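Local atomic coordinates of kappa-carrageenase (Zobellia galactanivorans, PDB entry 5OCR), a protein that probably hydrolyses kappa-carrageenan, a sulphated galactan of red algae, with this chain forming its glycoside hydrolase family 16 beta-jellyroll domain. Residues A[104-109]-A[273-278]; A[28-33]-A[277-282]; A[100-105]-A[119-124]. All coordinates share one frame; numbering follows the deposited sequence. Where two conformers were deposited one is given.

Contact 1 joins neighbouring antiparallel strands 100-107 and 273-285 within a sheet of the jellyroll, whereas contact 3 crosses the core from strand 100-107 to strand 115-122 of the facing sheet; such a fold is stabilised in both ways. Contact 2, its centre about 12 Å from that of contact 1, ties the loop at 28-33 to the later part of strand 273-285, past the corner at Asp278. Contact 3 is centred about 15 Å from contact 1 and 13 Å from contact 2. Along the chain the loop comes first, then strands 100-107 and 115-122, and finally 273-285, which closes onto much earlier parts. Contacts 1 and 2 share Val277, Asp278 and one magnesium ion.

Contact 1. Residues A[104-109]-A[273-278]; sequences AKIQGA and TSMYVD. With MG (magnesium ion), chain F.
Gln107 and Tyr276 face each other as an antiparallel hydrogen-bonded pair: Gln107 N gives to Tyr276 O at 2.8 Å, and Tyr276 N returns a straighter bond to Gln107 O, at 168°. One step along, Ile106 and Val277 form a non-hydrogen-bonded pair, after which Asp278 N donates to Lys105 O at the corner, and Lys105 goes on to a backbone bond with Tyr279. Weaker CA-H...O contacts, such as the one from Val277 CA to Lys105 O, fill the intervals.

The apolar contacts are light and lie on the buried face. Ile106 CG2 approaches the methyl CE of Met275 at 4.1 Å, and Ile106 CG1 lies near Val277 CG2; Leu237 of strand 233-241 backs Ile106 and Val277. Gln107 and Tyr276 are neighbours on the other face, Gln107 CB being 4.2 Å from Tyr276 CB, and the carbonyl oxygens of Gln107 and Gly108 lie at the edge of the tyrosine ring.

Charge dominates one end. Lys105 keeps CG anti to its backbone N (chi1 173°) and stays extended, so its methylenes run beside Asp278, CD resting 3.8 Å from Asp278 CB. The ammonium NZ then meets Asp278 OD2 at 2.8 Å, almost in line with the C-O bond, in a salt bridge. The other carboxylate oxygen, OD1, binds magnesium at 2.5 Å and Asp278 O does so at 2.4 Å; Glu30 O, Gly66 O and a water are the remaining ligands. Asp278 thus divides its oxygens between two cations, and lysine and metal together fix the carboxylate's rotation and probably favour its ionised form.

Contact 2. Residues A[28-33]-A[277-282]; sequences SDEFNK and VDYVRV. With MG (magnesium ion), chain F.
Val277 touches the loop through its CG1 methyl, which lies 3.8 Å from Phe31 CE2. At the corner residue Asp278, the main-chain oxygen shares its magnesium ion with Glu30 O, itself bound at 2.2 Å. The same carbonyl of Asp278 lies at the edge of the Phe31 ring.

Tyr279 follows, its CB 3.6 Å from Glu30 OE1; its hydroxyl is hydrogen-bonded to Glu103 OE2. Val280 makes the one true beta bridge here, donating to Asp29 O and accepting from Asp29 N, the latter bond 2.8 Å long. Its CG1 methyl meets Phe31 CZ at 4.0 Å, so the phenyl ring is wedged between two valines of the strand. Asp29 also shapes the loop: its OD1 takes the Phe31 N-H in an Asx turn, and OD2 is bound by Trp41.

Arg281 reaches back, extended from CG to NE, and lays its guanidinium over the Tyr279 ring, CZ 3.5 Å above the ring plane and over its centre. From there it grips Glu30 side-on in a salt bridge: NE meets the syn lone pair of OE2 at 2.8 Å and NH2 meets OE1 at 2.8 Å, with the two flat groups inclined 30° to each other. Finally, Val282 N donates to Ser28 OG, a hydroxyl also hydrogen-bonded to Lys24 O.

Glu30 therefore works at both ends, its carbonyl on the metal and its carboxylate on arginine. The paired bonds hold that carboxylate in orientation and probably keep it charged, and the magnesium links loop to strand corner.

Contact 3. Residues A[100-105]-A[119-124]; sequences GYFEAK and FWLYSD
Ala104 and Phe119 form the densest point of this contact. The methyl CB of Ala104 sits squarely over one face of the Phe119 ring, 3.6 Å from its centroid and 13° off the normal, a CH-pi contact. Phe119 gets there by setting CG anti to its backbone N (chi1 174°), which sends the ring across to the opposing strand. Its CE2 comes within 3.4 Å of Ala104 N, and Phe102 O lies at the ring edge.

A second CH-pi contact stands beside the first with the roles exchanged. Here Leu121 of strand 115-122 brings CD1 over a face of the Phe102 ring, 3.8 Å from the centroid, while its CD2 approaches Phe102 CD1 at 3.8 Å. Phe102 CB also touches Phe119 CZ at 3.9 Å, joining the two clusters. No hydrogen bond crosses between the segments, whose strand axes come no closer than 8.5 Å and run at 148° to each other.

The alternate residues of strand 115-122, Trp120 and Tyr122, point away from strand 100-107 and pack against strands 134-144 and 233-241, Trp120 NE1 bonding Ser238. The contact thins out towards its end, where the exposed Asp124 is paired with Arg231. On the outer side of the other strand, the Glu103 carboxylate turns from the core to the Tyr279 hydroxyl.

Alternate residues interlocking across a gap without backbone bonds are the mark of two facing sheets in a beta-sandwich, here the GH16 jellyroll. Strand 134-144, which pairs with 115-122, carries a Glu-Ile-Asp-Val-Val-Glu sequence consistent with the GH16 catalytic signature.

Contact 1. Residues A[104-109]-A[273-278]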
loop_
_atom_site.group_PDB
_atom_site.type_symbol
_atom_site.label_atom_id
_atom_site.label_comp_id
_atom_site.label_asym_id
_atom_site.label_seq_id
_atom_site.Cartn_x
_atom_site.Cartn_y
_atom_site.Cartn_z
ATOM N N ALA A 104 -8.824 1.575 -6.402
ATOM C CA ALA A 104 -8.057 2.712 -6.852
ATOM C C ALA A 104 -7.547 2.460 -8.220
ATOM O O ALA A 104 -7.296 1.307 -8.624
ATOM C CB ALA A 104 -6.905 2.930 -5.819
ATOM N N LYS A 105 -7.497 3.537 -8.982
ATOM C CA LYS A 105 -6.913 3.463 -10.355
ATOM C C LYS A 105 -5.527 4.114 -10.329
ATOM O O LYS A 105 -5.354 5.328 -9.988
ATOM C CB LYS A 105 -7.906 4.106 -11.378
ATOM C CG LYS A 105 -7.331 4.254 -12.842
ATOM C CD LYS A 105 -8.491 4.849 -13.647
ATOM C CE LYS A 105 -8.020 5.261 -15.003
ATOM N NZ LYS A 105 -9.221 5.983 -15.516
ATOM N N ILE A 106 -4.527 3.282 -10.577
ATOM C CA ILE A 106 -3.131 3.651 -10.266
ATOM C C ILE A 106 -2.188 3.362 -11.411
ATOM O O ILE A 106 -2.295 2.269 -12.082
ATOM C CB ILE A 106 -2.652 2.831 -9.007
ATOM C CG1 ILE A 106 -3.455 3.204 -7.721
ATOM C CG2 ILE A 106 -1.073 3.001 -8.819
ATOM C CD1 ILE A 106 -3.275 2.142 -6.612
ATOM N N GLN A 107 -1.257 4.298 -11.653
ATOM C CA GLN A 107 -0.148 3.932 -12.519
ATOM C C GLN A 107 1.140 3.970 -11.700
ATOM O O GLN A 107 1.319 4.844 -10.845
ATOM C CB GLN A 107 -0.048 5.035 -13.608
ATOM C CG GLN A 107 1.230 4.917 -14.484
ATOM C CD GLN A 107 1.180 5.808 -15.729
ATOM O OE1 GLN A 107 0.112 5.994 -16.391
ATOM N NE2 GLN A 107 2.303 6.450 -16.008
ATOM N N GLY A 108 2.016 3.022 -11.981
ATOM C CA GLY A 108 3.264 2.880 -11.205
ATOM C C GLY A 108 4.310 3.903 -11.606
ATOM O O GLY A 108 4.040 4.911 -12.235
ATOM N N ALA A 109 5.520 3.654 -11.134
ATOM C CA ALA A 109 6.624 4.640 -11.217
ATOM C C ALA A 109 7.665 4.296 -12.273
ATOM O O ALA A 109 8.117 3.127 -12.433
ATOM C CB ALA A 109 7.317 4.725 -9.833
ATOM N N THR A 273 10.891 10.077 -8.402
ATOM C CA THR A 273 10.044 9.269 -9.266
ATOM C C THR A 273 8.659 9.284 -8.623
ATOM O O THR A 273 8.546 9.560 -7.381
ATOM C CB THR A 273 10.618 7.837 -9.380
ATOM O OG1 THR A 273 9.883 7.154 -10.425
ATOM C CG2 THR A 273 10.492 6.987 -8.065
ATOM N N SER A 274 7.600 9.048 -9.430
ATOM C CA SER A 274 6.262 9.281 -8.930
ATOM C C SER A 274 5.349 8.138 -9.308
ATOM O O SER A 274 5.544 7.527 -10.349
ATOM C CB SER A 274 5.697 10.522 -9.578
ATOM O OG SER A 274 6.461 11.684 -9.221
ATOM N N MET A 275 4.412 7.810 -8.392
ATOM C CA MET A 275 3.165 7.076 -8.764
ATOM C C MET A 275 2.028 8.054 -9.006
ATOM O O MET A 275 2.055 9.179 -8.510
ATOM C CB MET A 275 2.728 6.012 -7.697
ATOM C CG MET A 275 2.398 6.692 -6.352
ATOM S SD MET A 275 1.999 5.490 -5.074
ATOM C CE MET A 275 0.374 4.946 -5.566
ATOM N N TYR A 276 0.992 7.603 -9.705
ATOM C CA TYR A 276 -0.144 8.482 -10.041
ATOM C C TYR A 276 -1.441 7.772 -9.716
ATOM O O TYR A 276 -1.608 6.531 -9.987
ATOM C CB TYR A 276 -0.136 8.754 -11.580
ATOM C CG TYR A 276 1.121 9.462 -11.957
ATOM C CD1 TYR A 276 1.165 10.869 -11.892
ATOM C CD2 TYR A 276 2.264 8.758 -12.371
ATOM C CE1 TYR A 276 2.374 11.546 -12.236
ATOM C CE2 TYR A 276 3.473 9.437 -12.692
ATOM C CZ TYR A 276 3.483 10.816 -12.612
ATOM O OH TYR A 276 4.625 11.467 -12.981
ATOM N N VAL A 277 -2.402 8.511 -9.191
ATOM C CA VAL A 277 -3.670 7.911 -8.846
ATOM C C VAL A 277 -4.797 8.767 -9.484
ATOM O O VAL A 277 -4.916 9.984 -9.174
ATOM C CB VAL A 277 -3.855 7.906 -7.313
ATOM C CG1 VAL A 277 -5.172 7.209 -6.964
ATOM C CG2 VAL A 277 -2.687 7.228 -6.545
ATOM N N ASP A 278 -5.651 8.136 -10.294
ATOM C CA ASP A 278 -6.768 8.836 -10.891
ATOM C C ASP A 278 -7.918 8.893 -9.928
ATOM O O ASP A 278 -8.601 9.922 -9.863
ATOM C CB ASP A 278 -7.132 8.094 -12.216
ATOM C CG ASP A 278 -8.173 8.867 -13.103
ATOM O OD1 ASP A 278 -8.392 10.054 -12.907
ATOM O OD2 ASP A 278 -8.822 8.202 -13.911
HETATM MG MG MG F . -9.314 11.709 -11.276
HETATM O O HOH W 1 -10.712 13.121 -12.633
#

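Contact 2. Residues A[28-33]-A[277-282]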
loop_
_atom_site.group_PDB
_atom_site.type_symbol
_atom_site.label_atom_id
_atom_site.label_comp_id
_atom_site.label_asym_id
_atom_site.label_seq_id
_atom_site.Cartn_x
_atom_site.Cartn_y
_atom_site.Cartn_z
ATOM N N SER A 28 -13.347 8.533 -0.430
ATOM C CA SER A 28 -13.358 8.493 -1.894
ATOM C C SER A 28 -12.968 9.838 -2.438
ATOM O O SER A 28 -13.359 10.886 -1.870
ATOM C CB SER A 28 -14.747 8.134 -2.438
ATOM O OG SER A 28 -15.226 6.914 -1.906
ATOM N N ASP A 29 -12.220 9.834 -3.544
ATOM C CA ASP A 29 -11.743 11.112 -4.063
ATOM C C ASP A 29 -11.436 10.884 -5.544
ATOM O O ASP A 29 -10.664 9.943 -5.888
ATOM C CB ASP A 29 -10.488 11.541 -3.275
ATOM C CG ASP A 29 -10.210 13.073 -3.356
ATOM O OD1 ASP A 29 -10.457 13.694 -4.452
ATOM O OD2 ASP A 29 -9.689 13.590 -2.328
ATOM N N GLU A 30 -12.003 11.724 -6.413
ATOM C CA GLU A 30 -11.667 11.674 -7.896
ATOM C C GLU A 30 -10.508 12.608 -8.225
ATOM O O GLU A 30 -10.064 12.666 -9.390
ATOM C CB GLU A 30 -12.864 12.121 -8.722
ATOM C CG GLU A 30 -14.115 11.301 -8.465
ATOM C CD GLU A 30 -14.011 9.843 -8.889
ATOM O OE1 GLU A 30 -13.501 9.600 -10.031
ATOM O OE2 GLU A 30 -14.544 8.914 -8.153
ATOM N N PHE A 31 -10.012 13.309 -7.201
ATOM C CA PHE A 31 -8.811 14.180 -7.396
ATOM C C PHE A 31 -8.986 15.224 -8.481
ATOM O O PHE A 31 -8.017 15.621 -9.140
ATOM C CB PHE A 31 -7.559 13.352 -7.649
ATOM C CG PHE A 31 -7.225 12.434 -6.468
ATOM C CD1 PHE A 31 -7.044 12.958 -5.182
ATOM C CD2 PHE A 31 -7.227 11.033 -6.652
ATOM C CE1 PHE A 31 -6.777 12.105 -4.110
ATOM C CE2 PHE A 31 -7.002 10.177 -5.536
ATOM C CZ PHE A 31 -6.803 10.721 -4.284
ATOM N N ASN A 32 -10.221 15.682 -8.603
ATOM C CA ASN A 32 -10.517 16.750 -9.583
ATOM C C ASN A 32 -10.105 18.108 -9.055
ATOM O O ASN A 32 -9.950 19.003 -9.860
ATOM C CB ASN A 32 -11.992 16.684 -9.837
ATOM C CG ASN A 32 -12.294 15.622 -10.873
ATOM O OD1 ASN A 32 -11.404 15.269 -11.718
ATOM N ND2 ASN A 32 -13.470 15.124 -10.859
ATOM N N LYS A 33 -9.837 18.229 -7.744
ATOM C CA LYS A 33 -9.369 19.492 -7.167
ATOM C C LYS A 33 -7.867 19.537 -7.025
ATOM O O LYS A 33 -7.275 18.609 -6.478
ATOM C CB LYS A 33 -9.913 19.763 -5.804
ATOM C CG LYS A 33 -11.365 19.443 -5.598
ATOM C CD LYS A 33 -12.214 20.114 -6.649
ATOM C CE LYS A 33 -12.775 21.396 -6.067
ATOM N NZ LYS A 33 -14.237 21.183 -5.935
ATOM N N VAL A 277 -2.402 8.511 -9.191
ATOM C CA VAL A 277 -3.670 7.911 -8.846
ATOM C C VAL A 277 -4.797 8.767 -9.484
ATOM O O VAL A 277 -4.916 9.984 -9.174
ATOM C CB VAL A 277 -3.855 7.906 -7.313
ATOM C CG1 VAL A 277 -5.172 7.209 -6.964
ATOM C CG2 VAL A 277 -2.687 7.228 -6.545
ATOM N N ASP A 278 -5.651 8.136 -10.294
ATOM C CA ASP A 278 -6.768 8.836 -10.891
ATOM C C ASP A 278 -7.918 8.893 -9.928
ATOM O O ASP A 278 -8.601 9.922 -9.863
ATOM C CB ASP A 278 -7.132 8.094 -12.216
ATOM C CG ASP A 278 -8.173 8.867 -13.103
ATOM O OD1 ASP A 278 -8.392 10.054 -12.907
ATOM O OD2 ASP A 278 -8.822 8.202 -13.911
ATOM N N TYR A 279 -8.190 7.862 -9.166
ATOM C CA TYR A 279 -9.264 7.972 -8.131
ATOM C C TYR A 279 -9.033 6.907 -7.070
ATOM O O TYR A 279 -8.292 5.923 -7.293
ATOM C CB TYR A 279 -10.671 7.811 -8.763
ATOM C CG TYR A 279 -10.993 6.427 -9.317
ATOM C CD1 TYR A 279 -11.150 5.284 -8.490
ATOM C CD2 TYR A 279 -11.149 6.277 -10.684
ATOM C CE1 TYR A 279 -11.467 4.042 -9.040
ATOM C CE2 TYR A 279 -11.426 5.038 -11.247
ATOM C CZ TYR A 279 -11.602 3.919 -10.414
ATOM O OH TYR A 279 -11.928 2.690 -10.939
ATOM N N VAL A 280 -9.692 7.136 -5.933
ATOM C CA VAL A 280 -9.874 6.111 -4.922
ATOM C C VAL A 280 -11.313 6.136 -4.569
ATOM O O VAL A 280 -11.936 7.232 -4.397
ATOM C CB VAL A 280 -8.946 6.269 -3.721
ATOM C CG1 VAL A 280 -9.104 7.685 -3.064
ATOM C CG2 VAL A 280 -9.220 5.126 -2.704
ATOM N N ARG A 281 -11.897 4.954 -4.459
ATOM C CA ARG A 281 -13.342 4.853 -4.161
ATOM C C ARG A 281 -13.567 3.748 -3.119
ATOM O O ARG A 281 -12.984 2.663 -3.187
ATOM C CB ARG A 281 -14.166 4.553 -5.407
ATOM C CG ARG A 281 -14.097 5.655 -6.458
ATOM C CD ARG A 281 -14.749 5.148 -7.757
ATOM N NE ARG A 281 -14.605 6.214 -8.765
ATOM C CZ ARG A 281 -14.674 6.053 -10.102
ATOM N NH1 ARG A 281 -14.980 4.866 -10.674
ATOM N NH2 ARG A 281 -14.502 7.107 -10.892
ATOM N N VAL A 282 -14.416 4.041 -2.138
ATOM C CA VAL A 282 -14.744 3.071 -1.091
ATOM C C VAL A 282 -16.285 2.955 -1.065
ATOM O O VAL A 282 -16.992 4.001 -1.170
ATOM C CB VAL A 282 -14.236 3.538 0.253
ATOM C CG1 VAL A 282 -14.603 2.514 1.348
ATOM C CG2 VAL A 282 -12.737 3.662 0.191
HETATM MG MG MG F . -9.314 11.709 -11.276
HETATM O O HOH W 2 -11.545 10.408 -11.696
HETATM O O HOH W 1 -10.712 13.121 -12.633
#

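Contact 3. Residues A[100-105]-A[119-124]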
loop_
_atom_site.group_PDB
_atom_site.type_symbol
_atom_site.label_atom_id
_atom_site.label_comp_id
_atom_site.label_asym_id
_atom_site.label_seq_id
_atom_site.Cartn_x
_atom_site.Cartn_y
_atom_site.Cartn_z
ATOM N N GLY A 100 -16.197 -3.834 3.256
ATOM C CA GLY A 100 -16.624 -2.941 2.197
ATOM C C GLY A 100 -15.895 -3.307 0.917
ATOM O O GLY A 100 -15.293 -4.403 0.830
ATOM N N TYR A 101 -15.934 -2.396 -0.037
ATOM C CA TYR A 101 -15.168 -2.548 -1.249
ATOM C C TYR A 101 -14.261 -1.359 -1.454
ATOM O O TYR A 101 -14.720 -0.207 -1.294
ATOM C CB TYR A 101 -16.144 -2.656 -2.456
ATOM C CG TYR A 101 -15.552 -3.254 -3.731
ATOM C CD1 TYR A 101 -15.836 -4.569 -4.083
ATOM C CD2 TYR A 101 -14.782 -2.458 -4.604
ATOM C CE1 TYR A 101 -15.274 -5.107 -5.224
ATOM C CE2 TYR A 101 -14.182 -3.027 -5.708
ATOM C CZ TYR A 101 -14.503 -4.335 -6.029
ATOM O OH TYR A 101 -13.982 -4.886 -7.194
ATOM N N PHE A 102 -12.990 -1.618 -1.831
ATOM C CA PHE A 102 -11.975 -0.549 -1.934
ATOM C C PHE A 102 -11.315 -0.585 -3.304
ATOM O O PHE A 102 -10.813 -1.692 -3.689
ATOM C CB PHE A 102 -10.911 -0.744 -0.848
ATOM C CG PHE A 102 -11.523 -0.967 0.524
ATOM C CD1 PHE A 102 -11.672 0.118 1.390
ATOM C CD2 PHE A 102 -12.020 -2.206 0.941
ATOM C CE1 PHE A 102 -12.363 -0.029 2.591
ATOM C CE2 PHE A 102 -12.628 -2.390 2.188
ATOM C CZ PHE A 102 -12.799 -1.271 3.028
ATOM N N GLU A 103 -11.277 0.530 -4.031
ATOM C CA GLU A 103 -10.730 0.475 -5.387
ATOM C C GLU A 103 -9.938 1.711 -5.682
ATOM O O GLU A 103 -10.369 2.816 -5.218
ATOM C CB GLU A 103 -11.993 0.445 -6.321
ATOM C CG GLU A 103 -11.581 0.191 -7.809
ATOM C CD GLU A 103 -12.813 0.083 -8.739
ATOM O OE1 GLU A 103 -13.439 -1.002 -8.709
ATOM O OE2 GLU A 103 -13.118 1.074 -9.449
ATOM N N ALA A 104 -8.824 1.575 -6.402
ATOM C CA ALA A 104 -8.057 2.712 -6.852
ATOM C C ALA A 104 -7.547 2.460 -8.220
ATOM O O ALA A 104 -7.296 1.307 -8.624
ATOM C CB ALA A 104 -6.905 2.930 -5.819
ATOM N N LYS A 105 -7.497 3.537 -8.982
ATOM C CA LYS A 105 -6.913 3.463 -10.355
ATOM C C LYS A 105 -5.527 4.114 -10.329
ATOM O O LYS A 105 -5.354 5.328 -9.988
ATOM C CB LYS A 105 -7.906 4.106 -11.378
ATOM C CG LYS A 105 -7.331 4.254 -12.842
ATOM C CD LYS A 105 -8.491 4.849 -13.647
ATOM C CE LYS A 105 -8.020 5.261 -15.003
ATOM N NZ LYS A 105 -9.221 5.983 -15.516
ATOM N N PHE A 119 -1.553 0.312 -2.605
ATOM C CA PHE A 119 -2.892 0.714 -2.107
ATOM C C PHE A 119 -3.182 -0.307 -1.003
ATOM O O PHE A 119 -3.096 -1.529 -1.238
ATOM C CB PHE A 119 -3.875 0.528 -3.290
ATOM C CG PHE A 119 -5.323 0.753 -2.944
ATOM C CD1 PHE A 119 -5.743 1.799 -2.020
ATOM C CD2 PHE A 119 -6.333 0.075 -3.685
ATOM C CE1 PHE A 119 -7.116 2.000 -1.820
ATOM C CE2 PHE A 119 -7.683 0.321 -3.462
ATOM C CZ PHE A 119 -8.086 1.287 -2.517
ATOM N N TRP A 120 -3.535 0.154 0.203
ATOM C CA TRP A 120 -3.571 -0.805 1.310
ATOM C C TRP A 120 -4.383 -0.250 2.450
ATOM O O TRP A 120 -4.649 0.967 2.503
ATOM C CB TRP A 120 -2.134 -1.194 1.746
ATOM C CG TRP A 120 -1.220 -0.054 2.129
ATOM C CD1 TRP A 120 -0.757 1.022 1.313
ATOM C CD2 TRP A 120 -0.613 0.154 3.440
ATOM N NE1 TRP A 120 0.084 1.813 2.031
ATOM C CE2 TRP A 120 0.175 1.370 3.342
ATOM C CE3 TRP A 120 -0.619 -0.564 4.639
ATOM C CZ2 TRP A 120 0.977 1.835 4.425
ATOM C CZ3 TRP A 120 0.106 -0.039 5.768
ATOM C CH2 TRP A 120 0.908 1.109 5.662
ATOM N N LEU A 121 -4.828 -1.143 3.322
ATOM C CA LEU A 121 -5.746 -0.779 4.448
ATOM C C LEU A 121 -4.997 -1.220 5.692
ATOM O O LEU A 121 -4.461 -2.311 5.717
ATOM C CB LEU A 121 -7.112 -1.526 4.349
ATOM C CG LEU A 121 -7.620 -1.684 2.876
ATOM C CD1 LEU A 121 -8.841 -2.604 2.812
ATOM C CD2 LEU A 121 -7.968 -0.306 2.301
ATOM N N TYR A 122 -4.931 -0.404 6.781
ATOM C CA TYR A 122 -4.217 -0.896 7.943
ATOM C C TYR A 122 -4.812 -0.266 9.200
ATOM O O TYR A 122 -5.387 0.829 9.150
ATOM C CB TYR A 122 -2.701 -0.668 7.903
ATOM C CG TYR A 122 -2.229 0.734 8.176
ATOM C CD1 TYR A 122 -2.454 1.766 7.248
ATOM C CD2 TYR A 122 -1.528 1.003 9.321
ATOM C CE1 TYR A 122 -1.989 3.067 7.474
ATOM C CE2 TYR A 122 -1.037 2.268 9.559
ATOM C CZ TYR A 122 -1.289 3.303 8.649
ATOM O OH TYR A 122 -0.808 4.550 8.974
ATOM N N SER A 123 -4.722 -1.039 10.299
ATOM C CA SER A 123 -5.229 -0.535 11.613
ATOM C C SER A 123 -4.178 0.006 12.509
ATOM O O SER A 123 -2.998 -0.034 12.218
ATOM C CB SER A 123 -5.819 -1.653 12.445
ATOM O OG SER A 123 -4.855 -2.681 12.725
ATOM N N ASP A 124 -4.635 0.518 13.670
ATOM C CA ASP A 124 -3.623 0.742 14.692
ATOM C C ASP A 124 -3.220 -0.569 15.371
ATOM O O ASP A 124 -3.631 -1.657 14.949
ATOM C CB ASP A 124 -4.045 1.840 15.678
ATOM C CG ASP A 124 -5.277 1.481 16.490
ATOM O OD1 ASP A 124 -5.735 0.310 16.492
ATOM O OD2 ASP A 124 -5.816 2.408 17.174
#